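YrbA (Sinorhizobium meliloti 2011, PDB 5NFM) binds divalent metal cations, here copper, through two conserved histidines and belongs to the BolA-like family. Local coordinates at residues T20-A25 with H30-V35; E38-K43 with H49-N54; G58-G61 with A66-L69. One frame throughout, in Å; residues are numbered along the deposited sequence. Where two conformers were deposited one is given.

Interaction 1 of 3, residues T20-A25 with H30-V35; sequences TIRDLA and HYAAEV. With LI (lithium ion), chain B; CU (copper (II) ion), chain C.
The hairpin of strands 18-23 and 31-36 ends at a lithium site, and this contact spans both. Thr-20 faces Glu-34 and Arg-22 faces Ala-32 as hydrogen-bonded antiparallel pairs. The non-hydrogen-bonded pairs, Ile-21 with Ala-33 and Asp-23 with Tyr-31, alternate with these. Arg-22 N donates to Ala-32 O, and Ala-32 N returns the bond to Arg-22 O, both at 2.9 Å.

At the turn end of the hairpin the lithium ion gathers Asp-23 OD1 (1.8 Å), Leu-24 O and His-30 O. Asp-27, from the connecting loop, completes the site, so the ion pins the hairpin turn to both strand ends. Asp-23 CG lies anti to the backbone N (chi1 -178°). This lays the carboxylate over one face of the Tyr-31 ring, with the two planes 24° apart, while OD2 accepts from Gly-28 N.

On the sheet face that carries Ile-21, Asp-23 and Tyr-31, Ile-21 CG2 meets Tyr-31 CD2 at 3.9 Å. Ile-21 CD1 presses on Ala-33 CB at 3.4 Å, a tight carbon contact. Ile-6 of helix 5-13 also packs on Ile-21 and Tyr-31. On the sheet face of Arg-22 and Ala-32, Leu-24 CD2 sits over the centre of the Arg-22 guanidinium and 4.1 Å from Ala-32 CB. The His-30 ring leads away from the hairpin. Its NE2 binds copper at 2.0 Å, with four waters and His-65 as the other ligands.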
ATOM      1  N   THR A  20       1.427  -5.965  -4.422  1.00  3.26           N
ATOM      2  CA  THR A  20       0.561  -7.138  -4.426  1.00  3.39           C
ATOM      3  C   THR A  20      -0.623  -6.835  -3.514  1.00  3.56           C
ATOM      4  O   THR A  20      -0.430  -6.625  -2.315  1.00  5.28           O
ATOM      5  CB  THR A  20       1.331  -8.362  -3.902  1.00  5.14           C
ATOM      6  OG1 THR A  20       2.536  -8.554  -4.664  1.00  6.91           O
ATOM      7  CG2 THR A  20       0.480  -9.627  -3.954  1.00  7.29           C
ATOM      8  N   ILE A  21      -1.834  -6.794  -4.072  1.00  3.22           N
ATOM      9  CA  ILE A  21      -3.053  -6.473  -3.324  1.00  3.73           C
ATOM     10  C   ILE A  21      -3.897  -7.735  -3.224  1.00  3.22           C
ATOM     11  O   ILE A  21      -4.211  -8.347  -4.254  1.00  4.02           O
ATOM     12  CB  ILE A  21      -3.880  -5.367  -4.021  1.00  4.90           C
ATOM     13  CG1 ILE A  21      -3.072  -4.073  -4.212  1.00  5.26           C
ATOM     14  CG2 ILE A  21      -5.178  -5.075  -3.253  1.00  5.50           C
ATOM     15  CD1 ILE A  21      -2.502  -3.489  -2.943  1.00  7.51           C
ATOM     16  N   ARG A  22      -4.314  -8.094  -2.000  1.00  3.17           N
ATOM     17  CA  ARG A  22      -5.330  -9.120  -1.838  1.00  4.36           C
ATOM     18  C   ARG A  22      -6.515  -8.547  -1.077  1.00  3.38           C
ATOM     19  O   ARG A  22      -6.368  -7.774  -0.125  1.00  4.52           O
ATOM     20  CB  ARG A  22      -4.796 -10.413  -1.216  1.00 12.54           C
ATOM     21  CG  ARG A  22      -4.585 -10.405   0.261  1.00 22.64           C
ATOM     22  CD  ARG A  22      -3.960 -11.728   0.689  1.00 12.58           C
ATOM     23  NE  ARG A  22      -3.786 -11.806   2.132  1.00 10.49           N
ATOM     24  CZ  ARG A  22      -4.641 -12.376   2.974  1.00  9.38           C
ATOM     25  NH1 ARG A  22      -5.759 -12.952   2.543  1.00 16.18           N
ATOM     26  NH2 ARG A  22      -4.374 -12.374   4.271  1.00 12.66           N
ATOM     27  N   ASP A  23      -7.697  -8.923  -1.532  1.00  3.01           N
ATOM     28  CA  ASP A  23      -8.938  -8.456  -0.930  1.00  2.50           C
ATOM     29  C   ASP A  23      -9.359  -9.461   0.139  1.00  2.40           C
ATOM     30  O   ASP A  23      -9.802 -10.570  -0.170  1.00  2.95           O
ATOM     31  CB  ASP A  23     -10.011  -8.277  -2.000  1.00  3.21           C
ATOM     32  CG  ASP A  23     -11.310  -7.756  -1.425  1.00  3.48           C
ATOM     33  OD1 ASP A  23     -11.410  -7.651  -0.186  1.00  4.27           O
ATOM     34  OD2 ASP A  23     -12.241  -7.463  -2.201  1.00  5.50           O
ATOM     35  N   LEU A  24      -9.194  -9.083   1.405  1.00  2.35           N
ATOM     36  CA  LEU A  24      -9.579  -9.966   2.503  1.00  2.44           C
ATOM     37  C   LEU A  24     -11.071 -10.262   2.414  1.00  2.54           C
ATOM     38  O   LEU A  24     -11.886  -9.350   2.192  1.00  2.85           O
ATOM     39  CB  LEU A  24      -9.266  -9.320   3.853  1.00  2.91           C
ATOM     40  CG  LEU A  24      -7.829  -8.834   4.030  1.00  3.72           C
ATOM     41  CD1 LEU A  24      -7.647  -8.261   5.431  1.00  7.39           C
ATOM     42  CD2 LEU A  24      -6.828  -9.939   3.765  1.00  5.53           C
ATOM     43  N   ALA A  25     -11.409 -11.547   2.561  1.00  2.62           N
ATOM     44  CA  ALA A  25     -12.768 -12.072   2.467  1.00  3.00           C
ATOM     45  C   ALA A  25     -13.383 -11.856   1.089  1.00  3.02           C
ATOM     46  O   ALA A  25     -14.582 -12.098   0.903  1.00  3.90           O
ATOM     47  CB  ALA A  25     -13.696 -11.526   3.561  1.00  3.73           C
ATOM     48  N   HIS A  30     -12.051  -4.586   3.055  1.00  2.36           N
ATOM     49  CA  HIS A  30     -10.763  -4.688   3.728  1.00  2.09           C
ATOM     50  C   HIS A  30      -9.788  -5.462   2.850  1.00  2.21           C
ATOM     51  O   HIS A  30     -10.149  -6.483   2.238  1.00  2.72           O
ATOM     52  CB  HIS A  30     -10.907  -5.388   5.079  1.00  2.62           C
ATOM     53  CG  HIS A  30     -11.712  -4.605   6.073  1.00  2.68           C
ATOM     54  ND1 HIS A  30     -12.089  -5.143   7.279  1.00  3.21           N
ATOM     55  CD2 HIS A  30     -12.200  -3.335   6.057  1.00  2.82           C
ATOM     56  CE1 HIS A  30     -12.783  -4.246   7.960  1.00  3.47           C
ATOM     57  NE2 HIS A  30     -12.872  -3.138   7.243  1.00  2.94           N
ATOM     58  N   TYR A  31      -8.544  -4.972   2.824  1.00  2.48           N
ATOM     59  CA  TYR A  31      -7.506  -5.443   1.927  1.00  2.64           C
ATOM     60  C   TYR A  31      -6.196  -5.593   2.689  1.00  2.77           C
ATOM     61  O   TYR A  31      -6.017  -5.038   3.781  1.00  2.96           O
ATOM     62  CB  TYR A  31      -7.279  -4.431   0.789  1.00  3.50           C
ATOM     63  CG  TYR A  31      -8.477  -4.190  -0.107  1.00  3.34           C
ATOM     64  CD1 TYR A  31      -9.503  -3.334   0.279  1.00  4.06           C
ATOM     65  CD2 TYR A  31      -8.581  -4.803  -1.351  1.00  3.69           C
ATOM     66  CE1 TYR A  31     -10.592  -3.089  -0.549  1.00  4.70           C
ATOM     67  CE2 TYR A  31      -9.670  -4.562  -2.186  1.00  4.28           C
ATOM     68  CZ  TYR A  31     -10.670  -3.702  -1.777  1.00  4.12           C
ATOM     69  OH  TYR A  31     -11.749  -3.437  -2.590  1.00  5.69           O
ATOM     70  N   ALA A  32      -5.272  -6.336   2.079  1.00  3.49           N
ATOM     71  CA  ALA A  32      -3.882  -6.354   2.492  1.00  3.80           C
ATOM     72  C   ALA A  32      -3.035  -5.995   1.277  1.00  4.70           C
ATOM     73  O   ALA A  32      -3.364  -6.358   0.147  1.00  7.73           O
ATOM     74  CB  ALA A  32      -3.484  -7.725   3.040  1.00  6.40           C
ATOM     75  N   ALA A  33      -1.962  -5.253   1.513  1.00  4.26           N
ATOM     76  CA  ALA A  33      -1.052  -4.829   0.455  1.00  5.00           C
ATOM     77  C   ALA A  33       0.382  -5.135   0.853  1.00  4.33           C
ATOM     78  O   ALA A  33       0.802  -4.811   1.967  1.00  5.18           O
ATOM     79  CB  ALA A  33      -1.178  -3.328   0.173  1.00  7.10           C
ATOM     80  N   GLU A  34       1.131  -5.740  -0.070  1.00  3.54           N
ATOM     81  CA  GLU A  34       2.581  -5.813   0.027  1.00  3.24           C
ATOM     82  C   GLU A  34       3.163  -4.805  -0.954  1.00  2.91           C
ATOM     83  O   GLU A  34       2.765  -4.776  -2.123  1.00  4.56           O
ATOM     84  CB  GLU A  34       3.113  -7.206  -0.290  1.00  4.74           C
ATOM     85  CG  GLU A  34       4.620  -7.256  -0.150  1.00  9.12           C
ATOM     86  CD  GLU A  34       5.185  -8.634  -0.323  1.00 11.71           C
ATOM     87  OE1 GLU A  34       4.433  -9.563  -0.691  1.00 15.87           O
ATOM     88  OE2 GLU A  34       6.397  -8.785  -0.080  1.00 13.03           O
ATOM     89  N   VAL A  35       4.071  -3.963  -0.462  1.00  2.53           N
ATOM     90  CA  VAL A  35       4.697  -2.931  -1.276  1.00  2.54           C
ATOM     91  C   VAL A  35       6.203  -3.048  -1.100  1.00  2.44           C
ATOM     92  O   VAL A  35       6.712  -2.937   0.025  1.00  2.92           O
ATOM     93  CB  VAL A  35       4.216  -1.518  -0.899  1.00  2.78           C
ATOM     94  CG1 VAL A  35       4.777  -0.495  -1.870  1.00  4.15           C
ATOM     95  CG2 VAL A  35       2.689  -1.454  -0.854  1.00  3.61           C
TER
HETATM   96 LI    LI B 101     -11.653  -7.518   1.611  1.00  2.93          LI
HETATM   97 CU    CU C 102     -13.774  -1.483   7.925  1.00  4.14          CU
HETATM   98  O   HOH W   1       4.638  -6.811  -3.895  1.00  7.80           O
HETATM   99  O   HOH W   2     -13.852  -0.326   5.808  1.00  8.07           O
HETATM  100  O   HOH W   3     -14.624  -2.527   9.950  1.00 10.11           O
HETATM  101  O   HOH W   4     -15.539  -2.187   7.237  1.00  8.45           O
HETATM  102  O   HOH W   5     -14.935   0.117   8.360  1.00 10.31           O

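Interaction 2 of 3, residues E38-K43 with H49-N54; sequences EAFRGK and HQMVYN
Met-51 comes at the Phe-40 ring from its edge. The sulfur SD lies in the ring plane, 5.0 Å from the centroid and 85° off the ring normal. Of the ring atoms, CE1 is nearest to SD, at 3.8 Å, with CD1 close beside it. The two side chains run past each other in opposite directions, and Met-51 CB also comes near Phe-40 CE1. This is an edge-on Met-aromatic contact, in which the sulfur meets the hydrogen-bearing rim of the ring.

The Met-51 chain is extended at chi2 and turns at chi3 (69°). That turn swings the methyl CE toward Ala-39, where it stands 4.0 Å from CB. Lys-43, described here in one of its two deposited conformers, crosses Met-51 at about a right angle. Its aliphatic CD lies 3.7 Å from Met-51 SD, and CE is almost as near. The sulfur therefore touches both the aromatic rim and the lysine chain.

The residues from Glu-38 to Phe-40 form a short 3-10 segment, and a type II beta turn follows from Phe-40 to Lys-43. These lie in the connection between strand 31-36 and helix 45-56 of this BolA-like fold, and they pack back on that helix. The Lys-43 chain is extended up to CE and bends at chi4 (59°). In this conformer NZ donates to Ala-39 O at 2.7 Å, linking the end of the turn back to the 3-10 segment.

Val-52 meets the far end of the ring. Its CG2 is 3.9 Å from Phe-40 CZ, and the two side chains cross at about a right angle. Ile-14 and Thr-71 also touch Phe-40, which is buried. On the outer side of the loop, Arg-41 grips Glu-38 side-on. NE reaches OE2 at 2.8 Å and NH2 reaches OE1, both within the guanidinium plane. Arg-41 NH2 also donates to Pro-74 O.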
ATOM      1  N   GLU A  38      12.543   0.525  -3.500  1.00  2.81           N
ATOM      2  CA  GLU A  38      13.897   0.898  -3.101  1.00  2.61           C
ATOM      3  C   GLU A  38      13.903   2.045  -2.096  1.00  2.69           C
ATOM      4  O   GLU A  38      14.760   2.077  -1.197  1.00  2.88           O
ATOM      5  CB  GLU A  38      14.725   1.248  -4.339  1.00  3.08           C
ATOM      6  CG  GLU A  38      16.195   1.510  -4.021  1.00  2.95           C
ATOM      7  CD  GLU A  38      16.897   0.312  -3.397  1.00  2.82           C
ATOM      8  OE1 GLU A  38      16.594  -0.836  -3.812  1.00  3.57           O
ATOM      9  OE2 GLU A  38      17.746   0.521  -2.493  1.00  2.93           O
ATOM     10  N   ALA A  39      12.955   2.982  -2.222  1.00  3.25           N
ATOM     11  CA  ALA A  39      12.888   4.114  -1.307  1.00  3.92           C
ATOM     12  C   ALA A  39      12.641   3.675   0.131  1.00  3.38           C
ATOM     13  O   ALA A  39      12.845   4.468   1.058  1.00  4.97           O
ATOM     14  CB  ALA A  39      11.783   5.069  -1.755  1.00  5.89           C
ATOM     15  N   PHE A  40      12.208   2.430   0.342  1.00  2.39           N
ATOM     16  CA  PHE A  40      11.997   1.915   1.686  1.00  2.13           C
ATOM     17  C   PHE A  40      13.284   1.464   2.378  1.00  1.97           C
ATOM     18  O   PHE A  40      13.271   1.267   3.600  1.00  2.32           O
ATOM     19  CB  PHE A  40      11.031   0.730   1.638  1.00  1.89           C
ATOM     20  CG  PHE A  40       9.598   1.084   1.270  1.00  2.04           C
ATOM     21  CD1 PHE A  40       9.116   2.389   1.263  1.00  2.77           C
ATOM     22  CD2 PHE A  40       8.722   0.056   0.953  1.00  2.53           C
ATOM     23  CE1 PHE A  40       7.782   2.647   0.940  1.00  3.30           C
ATOM     24  CE2 PHE A  40       7.390   0.310   0.641  1.00  3.11           C
ATOM     25  CZ  PHE A  40       6.925   1.606   0.628  1.00  3.44           C
ATOM     26  N   ARG A  41      14.379   1.258   1.642  1.00  2.18           N
ATOM     27  CA  ARG A  41      15.574   0.703   2.270  1.00  1.96           C
ATOM     28  C   ARG A  41      16.126   1.689   3.294  1.00  2.02           C
ATOM     29  O   ARG A  41      16.329   2.867   2.989  1.00  2.54           O
ATOM     30  CB  ARG A  41      16.632   0.347   1.223  1.00  2.02           C
ATOM     31  CG  ARG A  41      17.586  -0.741   1.709  1.00  2.02           C
ATOM     32  CD  ARG A  41      18.636  -1.126   0.668  1.00  2.24           C
ATOM     33  NE  ARG A  41      18.055  -1.558  -0.602  1.00  2.39           N
ATOM     34  CZ  ARG A  41      17.631  -2.792  -0.870  1.00  2.28           C
ATOM     35  NH1 ARG A  41      17.714  -3.771   0.031  1.00  2.49           N
ATOM     36  NH2 ARG A  41      17.116  -3.049  -2.067  1.00  3.10           N
ATOM     37  N   GLY A  42      16.376   1.196   4.510  1.00  1.97           N
ATOM     38  CA  GLY A  42      16.856   2.029   5.593  1.00  2.05           C
ATOM     39  C   GLY A  42      15.776   2.736   6.381  1.00  2.38           C
ATOM     40  O   GLY A  42      16.080   3.321   7.430  1.00  4.17           O
ATOM     41  N   LYS A  43      14.533   2.705   5.907  0.81  2.10           N
ATOM     42  CA  LYS A  43      13.406   3.257   6.637  0.81  1.58           C
ATOM     43  C   LYS A  43      12.811   2.187   7.550  0.81  2.02           C
ATOM     44  O   LYS A  43      12.879   0.989   7.259  0.81  2.78           O
ATOM     45  CB  LYS A  43      12.340   3.787   5.669  0.81  2.16           C
ATOM     46  CG  LYS A  43      12.820   5.010   4.874  0.81  5.51           C
ATOM     47  CD  LYS A  43      11.697   5.668   4.091  0.81 20.77           C
ATOM     48  CE  LYS A  43      12.152   6.956   3.406  0.81 14.74           C
ATOM     49  NZ  LYS A  43      13.278   6.742   2.453  0.81 38.53           N
ATOM     50  N   HIS A  49       5.279   2.547   6.084  1.00  1.57           N
ATOM     51  CA  HIS A  49       3.823   2.554   6.042  1.00  1.51           C
ATOM     52  C   HIS A  49       3.293   3.972   5.876  1.00  1.66           C
ATOM     53  O   HIS A  49       2.313   4.188   5.155  1.00  1.86           O
ATOM     54  CB  HIS A  49       3.247   1.843   7.264  1.00  1.89           C
ATOM     55  CG  HIS A  49       3.594   0.391   7.285  1.00  2.29           C
ATOM     56  ND1 HIS A  49       3.120  -0.483   8.235  1.00  2.87           N
ATOM     57  CD2 HIS A  49       4.414  -0.325   6.473  1.00  2.35           C
ATOM     58  CE1 HIS A  49       3.639  -1.679   8.000  1.00  3.33           C
ATOM     59  NE2 HIS A  49       4.433  -1.609   6.945  1.00  2.83           N
ATOM     60  N   GLN A  50       3.959   4.962   6.489  1.00  1.62           N
ATOM     61  CA  GLN A  50       3.572   6.355   6.279  1.00  1.63           C
ATOM     62  C   GLN A  50       3.588   6.715   4.792  1.00  1.69           C
ATOM     63  O   GLN A  50       2.701   7.433   4.306  1.00  1.94           O
ATOM     64  CB  GLN A  50       4.503   7.283   7.074  1.00  1.65           C
ATOM     65  CG  GLN A  50       4.127   8.757   6.961  1.00  1.83           C
ATOM     66  CD  GLN A  50       2.774   9.028   7.595  1.00  1.74           C
ATOM     67  OE1 GLN A  50       2.589   8.793   8.800  1.00  1.92           O
ATOM     68  NE2 GLN A  50       1.816   9.496   6.802  1.00  2.51           N
ATOM     69  N   MET A  51       4.616   6.266   4.064  1.00  1.83           N
ATOM     70  CA  MET A  51       4.689   6.558   2.631  1.00  1.89           C
ATOM     71  C   MET A  51       3.518   5.941   1.876  1.00  1.72           C
ATOM     72  O   MET A  51       3.015   6.534   0.910  1.00  2.12           O
ATOM     73  CB  MET A  51       6.012   6.057   2.056  1.00  2.34           C
ATOM     74  CG  MET A  51       7.205   6.830   2.585  1.00  3.03           C
ATOM     75  SD  MET A  51       8.773   6.209   1.960  1.00  7.68           S
ATOM     76  CE  MET A  51       8.648   6.669   0.238  1.00 11.69           C
ATOM     77  N   VAL A  52       3.084   4.741   2.279  1.00  1.76           N
ATOM     78  CA  VAL A  52       1.937   4.113   1.625  1.00  1.72           C
ATOM     79  C   VAL A  52       0.651   4.877   1.941  1.00  1.68           C
ATOM     80  O   VAL A  52      -0.153   5.150   1.043  1.00  2.20           O
ATOM     81  CB  VAL A  52       1.829   2.621   1.992  1.00  2.09           C
ATOM     82  CG1 VAL A  52       0.612   2.009   1.282  1.00  2.90           C
ATOM     83  CG2 VAL A  52       3.107   1.874   1.598  1.00  2.50           C
ATOM     84  N   TYR A  53       0.434   5.242   3.216  1.00  1.80           N
ATOM     85  CA  TYR A  53      -0.739   6.051   3.528  1.00  1.66           C
ATOM     86  C   TYR A  53      -0.735   7.333   2.696  1.00  1.72           C
ATOM     87  O   TYR A  53      -1.769   7.738   2.146  1.00  1.96           O
ATOM     88  CB  TYR A  53      -0.819   6.391   5.027  1.00  2.10           C
ATOM     89  CG  TYR A  53      -0.940   5.193   5.944  1.00  1.93           C
ATOM     90  CD1 TYR A  53      -1.895   4.208   5.724  1.00  2.57           C
ATOM     91  CD2 TYR A  53      -0.102   5.059   7.043  1.00  1.91           C
ATOM     92  CE1 TYR A  53      -2.002   3.114   6.569  1.00  2.79           C
ATOM     93  CE2 TYR A  53      -0.194   3.969   7.888  1.00  2.13           C
ATOM     94  CZ  TYR A  53      -1.139   2.993   7.650  1.00  2.40           C
ATOM     95  OH  TYR A  53      -1.203   1.923   8.511  1.00  3.30           O
ATOM     96  N   ASN A  54       0.426   7.986   2.586  1.00  1.90           N
ATOM     97  CA  ASN A  54       0.495   9.209   1.789  1.00  1.77           C
ATOM     98  C   ASN A  54       0.045   8.949   0.353  1.00  2.02           C
ATOM     99  O   ASN A  54      -0.664   9.769  -0.241  1.00  2.55           O
ATOM    100  CB  ASN A  54       1.921   9.761   1.754  1.00  1.98           C
ATOM    101  CG  ASN A  54       2.392  10.313   3.082  1.00  1.89           C
ATOM    102  OD1 ASN A  54       1.617  10.462   4.035  1.00  2.21           O
ATOM    103  ND2 ASN A  54       3.677  10.635   3.143  1.00  3.42           N
TER

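Interaction 3 of 3, residues G58-G61 with A66-L69; sequences GNMG and ALAL
The loop 58-61 has no regular structure, and the backbones come nearest at Gly-61 and Ala-66, whose CA atoms are 7.8 Å apart, where helix 63-66 ends and strand 67-72 begins. Met-60 makes most of the contact. Its CG stands anti to the backbone N (chi1 -175°), and the chain stays fully extended to the methyl, with chi3 at -171°. This carries CE to the backbone of the helix end, 3.5 Å from Ala-66 O. The same methyl lies 3.9 Å from Ala-66 CB. One bond back, SD is 4.0 Å from Leu-67 CB, and the two side chains cross at about a right angle. Gly-61 O is a looser neighbour of Ala-66 CB, at 4.1 Å.

Tyr-31 of the neighbouring strand and Ile-6 of helix 5-13 touch both Met-60 and Leu-67. Ala-66 O also takes part in a backbone bond with Tyr-31 N, so the carbonyl beside the methyl has a polar partner of its own. Ala-66 packs against His-30, a copper ligand. Sulfur, methyl and alkyl carbons meet with no polar side-chain group between them, so the contact rests on van der Waals and hydrophobic packing.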
ATOM      1  N   GLY A  58      -5.721   9.924   1.142  1.00  4.02           N
ATOM      2  CA  GLY A  58      -6.987  10.029   1.845  1.00  5.53           C
ATOM      3  C   GLY A  58      -8.176   9.472   1.097  1.00  5.46           C
ATOM      4  O   GLY A  58      -9.313   9.654   1.544  1.00  7.77           O
ATOM      5  N   ASN A  59      -7.959   8.788  -0.022  1.00  4.71           N
ATOM      6  CA  ASN A  59      -9.063   8.307  -0.840  1.00  5.26           C
ATOM      7  C   ASN A  59      -9.732   7.052  -0.297  1.00  5.26           C
ATOM      8  O   ASN A  59     -10.827   6.705  -0.763  1.00  7.51           O
ATOM      9  CB  ASN A  59      -8.578   8.061  -2.264  1.00  6.54           C
ATOM     10  CG  ASN A  59      -8.369   9.350  -3.019  1.00 15.13           C
ATOM     11  OD1 ASN A  59      -9.223  10.232  -2.991  1.00 20.18           O
ATOM     12  ND2 ASN A  59      -7.235   9.485  -3.675  1.00 33.30           N
ATOM     13  N   MET A  60      -9.114   6.372   0.662  1.00  4.69           N
ATOM     14  CA  MET A  60      -9.625   5.118   1.202  1.00  5.02           C
ATOM     15  C   MET A  60     -10.024   5.347   2.660  1.00  4.91           C
ATOM     16  O   MET A  60      -9.165   5.478   3.538  1.00  5.35           O
ATOM     17  CB  MET A  60      -8.562   4.030   1.075  1.00  5.33           C
ATOM     18  CG  MET A  60      -9.036   2.663   1.501  1.00  5.96           C
ATOM     19  SD  MET A  60      -7.714   1.468   1.303  1.00  8.41           S
ATOM     20  CE  MET A  60      -8.617  -0.052   1.599  1.00 10.34           C
ATOM     21  N   GLY A  61     -11.325   5.391   2.922  1.00  6.70           N
ATOM     22  CA  GLY A  61     -11.782   5.572   4.290  1.00  6.99           C
ATOM     23  C   GLY A  61     -11.341   4.418   5.175  1.00  5.61           C
ATOM     24  O   GLY A  61     -11.276   3.264   4.747  1.00  7.07           O
ATOM     25  N   ALA A  66      -8.306  -0.832   7.191  1.00  2.15           N
ATOM     26  CA  ALA A  66      -8.820  -1.433   5.972  1.00  2.50           C
ATOM     27  C   ALA A  66      -7.734  -1.791   4.969  1.00  2.32           C
ATOM     28  O   ALA A  66      -8.030  -2.494   3.998  1.00  2.89           O
ATOM     29  CB  ALA A  66      -9.858  -0.517   5.315  1.00  3.19           C
ATOM     30  N   LEU A  67      -6.498  -1.329   5.176  1.00  2.50           N
ATOM     31  CA  LEU A  67      -5.374  -1.686   4.306  1.00  2.46           C
ATOM     32  C   LEU A  67      -4.229  -2.183   5.190  1.00  2.53           C
ATOM     33  O   LEU A  67      -3.425  -1.390   5.693  1.00  3.47           O
ATOM     34  CB  LEU A  67      -4.950  -0.495   3.442  1.00  3.04           C
ATOM     35  CG  LEU A  67      -3.935  -0.844   2.348  1.00  3.97           C
ATOM     36  CD1 LEU A  67      -4.525  -1.806   1.326  1.00  6.88           C
ATOM     37  CD2 LEU A  67      -3.447   0.422   1.671  1.00  7.33           C
ATOM     38  N   ALA A  68      -4.165  -3.501   5.391  1.00  2.63           N
ATOM     39  CA  ALA A  68      -3.122  -4.105   6.216  1.00  2.70           C
ATOM     40  C   ALA A  68      -1.839  -4.210   5.393  1.00  3.36           C
ATOM     41  O   ALA A  68      -1.855  -4.745   4.283  1.00  6.14           O
ATOM     42  CB  ALA A  68      -3.566  -5.490   6.678  1.00  4.66           C
ATOM     43  N   LEU A  69      -0.727  -3.720   5.941  1.00  2.95           N
ATOM     44  CA  LEU A  69       0.467  -3.452   5.153  1.00  2.87           C
ATOM     45  C   LEU A  69       1.643  -4.371   5.474  1.00  2.93           C
ATOM     46  O   LEU A  69       1.911  -4.704   6.637  1.00  3.67           O
ATOM     47  CB  LEU A  69       0.935  -2.006   5.361  1.00  3.73           C
ATOM     48  CG  LEU A  69      -0.031  -0.921   4.872  1.00  4.42           C
ATOM     49  CD1 LEU A  69       0.469   0.463   5.252  1.00  5.67           C
ATOM     50  CD2 LEU A  69      -0.244  -1.009   3.367  1.00  7.45           C
TER

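From the N terminus, helix 5-13 leads into strand 18-23, and interaction 1 closes the short loop to strand 31-36. Interaction 2 then folds the connection after that strand onto helix 45-56. Interaction 3 closes the short loop through helix 63-66, at the start of strand 67-72. The three loops follow in series; none nests within or crosses another. Interactions 1 and 3 meet in the sheet, where strand 67-72 runs parallel to 31-36 and Ala-33 N probably bonds to Ala-68 O. Interaction 2 lies across the chain's centre from interaction 1, yet Val-35 touches Phe-40 and Val-52. Leu-69 packs on His-49, Val-52 and Tyr-53, tying helix 45-56 to the sheet.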